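Local atomic coordinates of 3-dehydroshikimate dehydratase (Pseudomonas putida, PDB entry 5HMQ), a protein that converts 3-dehydroshikimate to protocatechuate in a metal-dependent dehydratase domain, fused to a hydroxyphenylpyruvate dioxygenase-like domain that shows no hydroxyphenylpyruvate or protocatechuate dioxygenase activity. Residues 403-407 against 458-462; 448-452 against 519-523. All coordinates share one frame; numbering follows the deposited sequence.

Interaction 1 (403-407 against 458-462); sequences VRAPD and WVLFY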
loop_
_atom_site.group_PDB
_atom_site.type_symbol
_atom_site.label_atom_id
_atom_site.label_comp_id
_atom_site.label_asym_id
_atom_site.label_seq_id
_atom_site.Cartn_x
_atom_site.Cartn_y
_atom_site.Cartn_z
ATOM N N VAL C 403 0.747 -18.705 16.627
ATOM C CA VAL C 403 1.254 -18.318 15.315
ATOM C C VAL C 403 0.918 -16.850 15.088
ATOM O O VAL C 403 -0.215 -16.422 15.341
ATOM C CB VAL C 403 0.667 -19.197 14.195
ATOM C CG1 VAL C 403 1.153 -18.719 12.834
ATOM C CG2 VAL C 403 1.036 -20.652 14.419
ATOM N N ARG C 404 1.900 -16.082 14.621
ATOM C CA ARG C 404 1.708 -14.656 14.402
ATOM C C ARG C 404 0.978 -14.432 13.081
ATOM O O ARG C 404 1.380 -14.962 12.041
ATOM C CB ARG C 404 3.059 -13.937 14.408
ATOM C CG ARG C 404 3.009 -12.409 14.300
ATOM C CD ARG C 404 4.305 -11.850 13.716
ATOM N NE ARG C 404 4.360 -10.387 13.735
ATOM C CZ ARG C 404 4.000 -9.584 12.741
ATOM N NH1 ARG C 404 3.540 -10.083 11.603
ATOM N NH2 ARG C 404 4.106 -8.268 12.892
ATOM N N ALA C 405 -0.095 -13.651 13.127
ATOM C CA ALA C 405 -0.832 -13.259 11.936
ATOM C C ALA C 405 -0.126 -12.080 11.270
ATOM O O ALA C 405 0.738 -11.453 11.885
ATOM C CB ALA C 405 -2.268 -12.898 12.315
ATOM N N PRO C 406 -0.441 -11.776 9.999
ATOM C CA PRO C 406 0.334 -10.738 9.290
ATOM C C PRO C 406 0.415 -9.418 10.032
ATOM O O PRO C 406 1.421 -8.709 9.909
ATOM C CB PRO C 406 -0.421 -10.594 7.962
ATOM C CG PRO C 406 -1.006 -11.940 7.739
ATOM C CD PRO C 406 -1.404 -12.439 9.101
ATOM N N ASP C 407 -0.609 -9.065 10.805
ATOM C CA ASP C 407 -0.551 -7.861 11.619
ATOM C C ASP C 407 0.124 -8.244 12.930
ATOM O O ASP C 407 1.023 -9.089 12.936
ATOM C CB ASP C 407 -1.953 -7.272 11.825
ATOM C CG ASP C 407 -2.868 -8.185 12.623
ATOM O OD1 ASP C 407 -2.692 -9.418 12.555
ATOM O OD2 ASP C 407 -3.780 -7.668 13.300
ATOM N N TRP C 458 -2.743 -11.801 3.088
ATOM C CA TRP C 458 -3.555 -12.504 4.079
ATOM C C TRP C 458 -4.196 -13.752 3.484
ATOM O O TRP C 458 -4.298 -14.786 4.155
ATOM C CB TRP C 458 -4.631 -11.578 4.645
ATOM C CG TRP C 458 -4.164 -10.676 5.745
ATOM C CD1 TRP C 458 -3.471 -9.511 5.612
ATOM C CD2 TRP C 458 -4.373 -10.862 7.153
ATOM N NE1 TRP C 458 -3.230 -8.960 6.848
ATOM C CE2 TRP C 458 -3.774 -9.770 7.810
ATOM C CE3 TRP C 458 -5.006 -11.846 7.920
ATOM C CZ2 TRP C 458 -3.787 -9.635 9.198
ATOM C CZ3 TRP C 458 -5.020 -11.710 9.297
ATOM C CH2 TRP C 458 -4.414 -10.613 9.922
ATOM N N VAL C 459 -4.653 -13.666 2.232
ATOM C CA VAL C 459 -5.274 -14.819 1.583
ATOM C C VAL C 459 -4.288 -15.977 1.507
ATOM O O VAL C 459 -4.606 -17.113 1.876
ATOM C CB VAL C 459 -5.799 -14.432 0.189
ATOM C CG1 VAL C 459 -6.205 -15.676 -0.588
ATOM C CG2 VAL C 459 -6.970 -13.469 0.308
ATOM N N LEU C 460 -3.071 -15.700 1.031
ATOM C CA LEU C 460 -2.050 -16.740 0.948
ATOM C C LEU C 460 -1.659 -17.237 2.334
ATOM O O LEU C 460 -1.368 -18.425 2.516
ATOM C CB LEU C 460 -0.829 -16.217 0.193
ATOM C CG LEU C 460 0.375 -17.152 0.113
ATOM C CD1 LEU C 460 -0.022 -18.485 -0.493
ATOM C CD2 LEU C 460 1.476 -16.505 -0.703
ATOM N N PHE C 461 -1.641 -16.340 3.320
ATOM C CA PHE C 461 -1.306 -16.732 4.687
ATOM C C PHE C 461 -2.246 -17.821 5.190
ATOM O O PHE C 461 -1.802 -18.847 5.719
ATOM C CB PHE C 461 -1.353 -15.497 5.595
ATOM C CG PHE C 461 -1.255 -15.803 7.066
ATOM C CD1 PHE C 461 -0.021 -15.948 7.678
ATOM C CD2 PHE C 461 -2.400 -15.915 7.842
ATOM C CE1 PHE C 461 0.070 -16.219 9.031
ATOM C CE2 PHE C 461 -2.317 -16.186 9.195
ATOM C CZ PHE C 461 -1.080 -16.337 9.790
ATOM N N TYR C 462 -3.555 -17.621 5.019
ATOM C CA TYR C 462 -4.526 -18.585 5.524
ATOM C C TYR C 462 -4.627 -19.815 4.627
ATOM O O TYR C 462 -4.831 -20.928 5.123
ATOM C CB TYR C 462 -5.892 -17.918 5.692
ATOM C CG TYR C 462 -6.083 -17.297 7.058
ATOM C CD1 TYR C 462 -6.308 -18.092 8.176
ATOM C CD2 TYR C 462 -6.032 -15.919 7.233
ATOM C CE1 TYR C 462 -6.480 -17.533 9.430
ATOM C CE2 TYR C 462 -6.202 -15.350 8.485
ATOM C CZ TYR C 462 -6.429 -16.164 9.579
ATOM O OH TYR C 462 -6.601 -15.608 10.827
#

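Interaction 2 (448-452 against 519-523); sequences LALPA and SGVHH. With MG (magnesium ion), chain L.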
loop_
_atom_site.group_PDB
_atom_site.type_symbol
_atom_site.label_atom_id
_atom_site.label_comp_id
_atom_site.label_asym_id
_atom_site.label_seq_id
_atom_site.Cartn_x
_atom_site.Cartn_y
_atom_site.Cartn_z
ATOM N N LEU C 448 -13.071 -9.795 8.403
ATOM C CA LEU C 448 -11.971 -8.864 8.595
ATOM C C LEU C 448 -12.051 -7.754 7.555
ATOM O O LEU C 448 -12.401 -8.000 6.396
ATOM C CB LEU C 448 -10.620 -9.577 8.485
ATOM C CG LEU C 448 -10.376 -10.808 9.353
ATOM C CD1 LEU C 448 -8.944 -11.317 9.150
ATOM C CD2 LEU C 448 -10.693 -10.548 10.830
ATOM N N ALA C 449 -11.728 -6.537 7.974
ATOM C CA ALA C 449 -11.546 -5.415 7.065
ATOM C C ALA C 449 -10.051 -5.175 6.926
ATOM O O ALA C 449 -9.382 -4.848 7.910
ATOM C CB ALA C 449 -12.264 -4.165 7.572
ATOM N N LEU C 450 -9.526 -5.357 5.717
ATOM C CA LEU C 450 -8.089 -5.309 5.500
ATOM C C LEU C 450 -7.729 -4.261 4.455
ATOM O O LEU C 450 -8.543 -3.950 3.579
ATOM C CB LEU C 450 -7.556 -6.675 5.046
ATOM C CG LEU C 450 -7.755 -7.850 6.007
ATOM C CD1 LEU C 450 -7.367 -9.163 5.342
ATOM C CD2 LEU C 450 -6.958 -7.637 7.284
ATOM N N PRO C 451 -6.523 -3.692 4.524
ATOM C CA PRO C 451 -6.083 -2.786 3.456
ATOM C C PRO C 451 -6.010 -3.522 2.128
ATOM O O PRO C 451 -5.646 -4.698 2.068
ATOM C CB PRO C 451 -4.697 -2.325 3.924
ATOM C CG PRO C 451 -4.673 -2.588 5.390
ATOM C CD PRO C 451 -5.523 -3.807 5.597
ATOM N N ALA C 452 -6.379 -2.814 1.058
ATOM C CA ALA C 452 -6.422 -3.426 -0.267
ATOM C C ALA C 452 -5.075 -4.023 -0.660
ATOM O O ALA C 452 -5.019 -5.072 -1.310
ATOM C CB ALA C 452 -6.875 -2.396 -1.302
ATOM N N SER C 519 -7.902 -0.910 10.162
ATOM C CA SER C 519 -8.311 -2.262 9.833
ATOM C C SER C 519 -8.506 -3.063 11.115
ATOM O O SER C 519 -8.210 -2.599 12.218
ATOM C CB SER C 519 -7.270 -2.918 8.924
ATOM O OG SER C 519 -7.095 -2.165 7.738
ATOM N N GLY C 520 -9.018 -4.272 10.962
ATOM C CA GLY C 520 -9.310 -5.108 12.101
ATOM C C GLY C 520 -10.589 -5.880 11.871
ATOM O O GLY C 520 -10.983 -6.130 10.735
ATOM N N VAL C 521 -11.223 -6.288 12.971
ATOM C CA VAL C 521 -12.451 -7.066 12.878
ATOM C C VAL C 521 -13.553 -6.233 12.248
ATOM O O VAL C 521 -13.848 -5.115 12.688
ATOM C CB VAL C 521 -12.870 -7.573 14.264
ATOM C CG1 VAL C 521 -14.328 -8.024 14.247
ATOM C CG2 VAL C 521 -11.987 -8.721 14.678
ATOM N N HIS C 522 -14.162 -6.775 11.193
ATOM C CA HIS C 522 -15.300 -6.115 10.574
ATOM C C HIS C 522 -16.572 -6.399 11.363
ATOM O O HIS C 522 -17.278 -5.470 11.770
ATOM C CB HIS C 522 -15.440 -6.564 9.118
ATOM C CG HIS C 522 -16.486 -5.816 8.353
ATOM N ND1 HIS C 522 -17.728 -6.346 8.076
ATOM C CD2 HIS C 522 -16.475 -4.578 7.804
ATOM C CE1 HIS C 522 -18.436 -5.468 7.389
ATOM N NE2 HIS C 522 -17.699 -4.386 7.212
ATOM N N HIS C 523 -16.874 -7.678 11.596
ATOM C CA HIS C 523 -17.990 -8.053 12.453
ATOM C C HIS C 523 -17.843 -9.508 12.867
ATOM O O HIS C 523 -17.130 -10.290 12.231
ATOM C CB HIS C 523 -19.343 -7.825 11.764
ATOM C CG HIS C 523 -19.642 -8.792 10.661
ATOM N ND1 HIS C 523 -19.290 -8.558 9.349
ATOM C CD2 HIS C 523 -20.287 -9.984 10.670
ATOM C CE1 HIS C 523 -19.693 -9.569 8.600
ATOM N NE2 HIS C 523 -20.300 -10.448 9.378
HETATM MG MG MG L . -21.932 -11.763 8.257
HETATM O O HOH W 1 -20.567 -12.000 6.331
HETATM O O HOH W 2 -23.519 -12.782 7.401
HETATM O O HOH W 3 -22.635 -10.079 7.277
#

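Interaction 1 (403-407 against 458-462)
The pyrrolidine ring of P406 is wedged between the aromatic side chains of W458 and F461, a double CH-pi contact that joins the first VOC (glyoxalase-fold) module to helix 455-465 of the second. P406 CD serves both rings: it stands 3.5 Å from the centroid of the six-membered ring of W458 and 3.7 Å from that of F461, both within about 6° of the ring normal. CG lies over the middle of the same W458 face, and apolar P406 CB sits 3.4 Å from W458 NE1, a buried nitrogen with no hydrogen-bond partner in the model. The two aromatics are one helical turn apart; F461 CG is anti to its backbone N (chi1 170°), which sends its ring toward the turn after strand 402-404. There it also meets the backbone, with F461 CE1 3.5 Å from R404 O. A405 CB also packs on W458 CH2. Farther out, F247 of the second subunit packs on W458 and D407. S409 OG is hydrogen-bonded to D407 OD1, and R404 NH1 makes a weak hydrogen bond to P406 O. Near the indole plane, at its edge, D407 OD1 comes 3.4 Å from W458 CH2, the carboxylate turned 56° from the ring.

Interaction 2 (448-452 against 519-523)
The imidazole of H522 lies beside A449, whose CB approaches H522 CD2 obliquely at 4.2 Å, while CB of H522 rests against the A449 N and L448 C atoms. H523 CE1 lies in plane at the edge of the H522 ring. The neighbouring H523 ring has H522 ND1 at its edge and water 1 likewise in plane there, and F599 stacks on H523 and meets H522 edge-to-face. H523 ND1 donates to H522 ND1 over 3.0 Å in a nearly straight bond (169°); the acceptor lies in the H523 ring plane, whereas the donor is tilted 15° from that of H522. This second-shell bond helps to fix the rotation of H523, whose NE2 binds the magnesium ion at 2.4 Å. H445, E601 and three waters complete the metal's shell. H522 and H523 both face A447 in a classic beta bulge between antiparallel strands 440-450 and 520-528, which probably lets the two consecutive histidines turn to the same side and pair. These strands belong to the mixed sheet of the second VOC module, a fold that commonly carries its metal on inward-facing strand residues. Before the bulge, A449 and G520 form a hydrogen-bonded pair, A449 N to G520 O at 2.9 Å and G520 N to A449 O at 3.1 Å; L448 with V521 is the adjoining non-hydrogen-bonded pair, and their side chains diverge. At the backbone angles of G520 a side chain would collide with the carbonyl O of S519, so the site suits glycine. Ahead of it, S519 OG is anti to its carbonyl carbon (chi1 -58°) and touches P451 CD at 3.1 Å. That hydroxyl is hydrogen-bonded to S502 OG, and F247 of the second subunit packs on L450, P451 and S519.

Interactions 1 and 2 have centres about 13 Å apart and meet through W458, whose helix 455-465 follows strand 440-450 in the chain. Its indole has the 403-407 turn over one face and the leucines of 448-452 over the other: W458 CG lies 3.6 Å from L450 CD1, and W458 CZ3 3.9 Å from L448 CD1. W458 thus links the first VOC module to strand 440-450, which pairs through its backbone with the segment carrying the magnesium ligand H523. Interaction 1 itself lies away from the annotated metal sites. F247 of the second subunit packs on residues of both contacts, so the pair also borders the dimer interface.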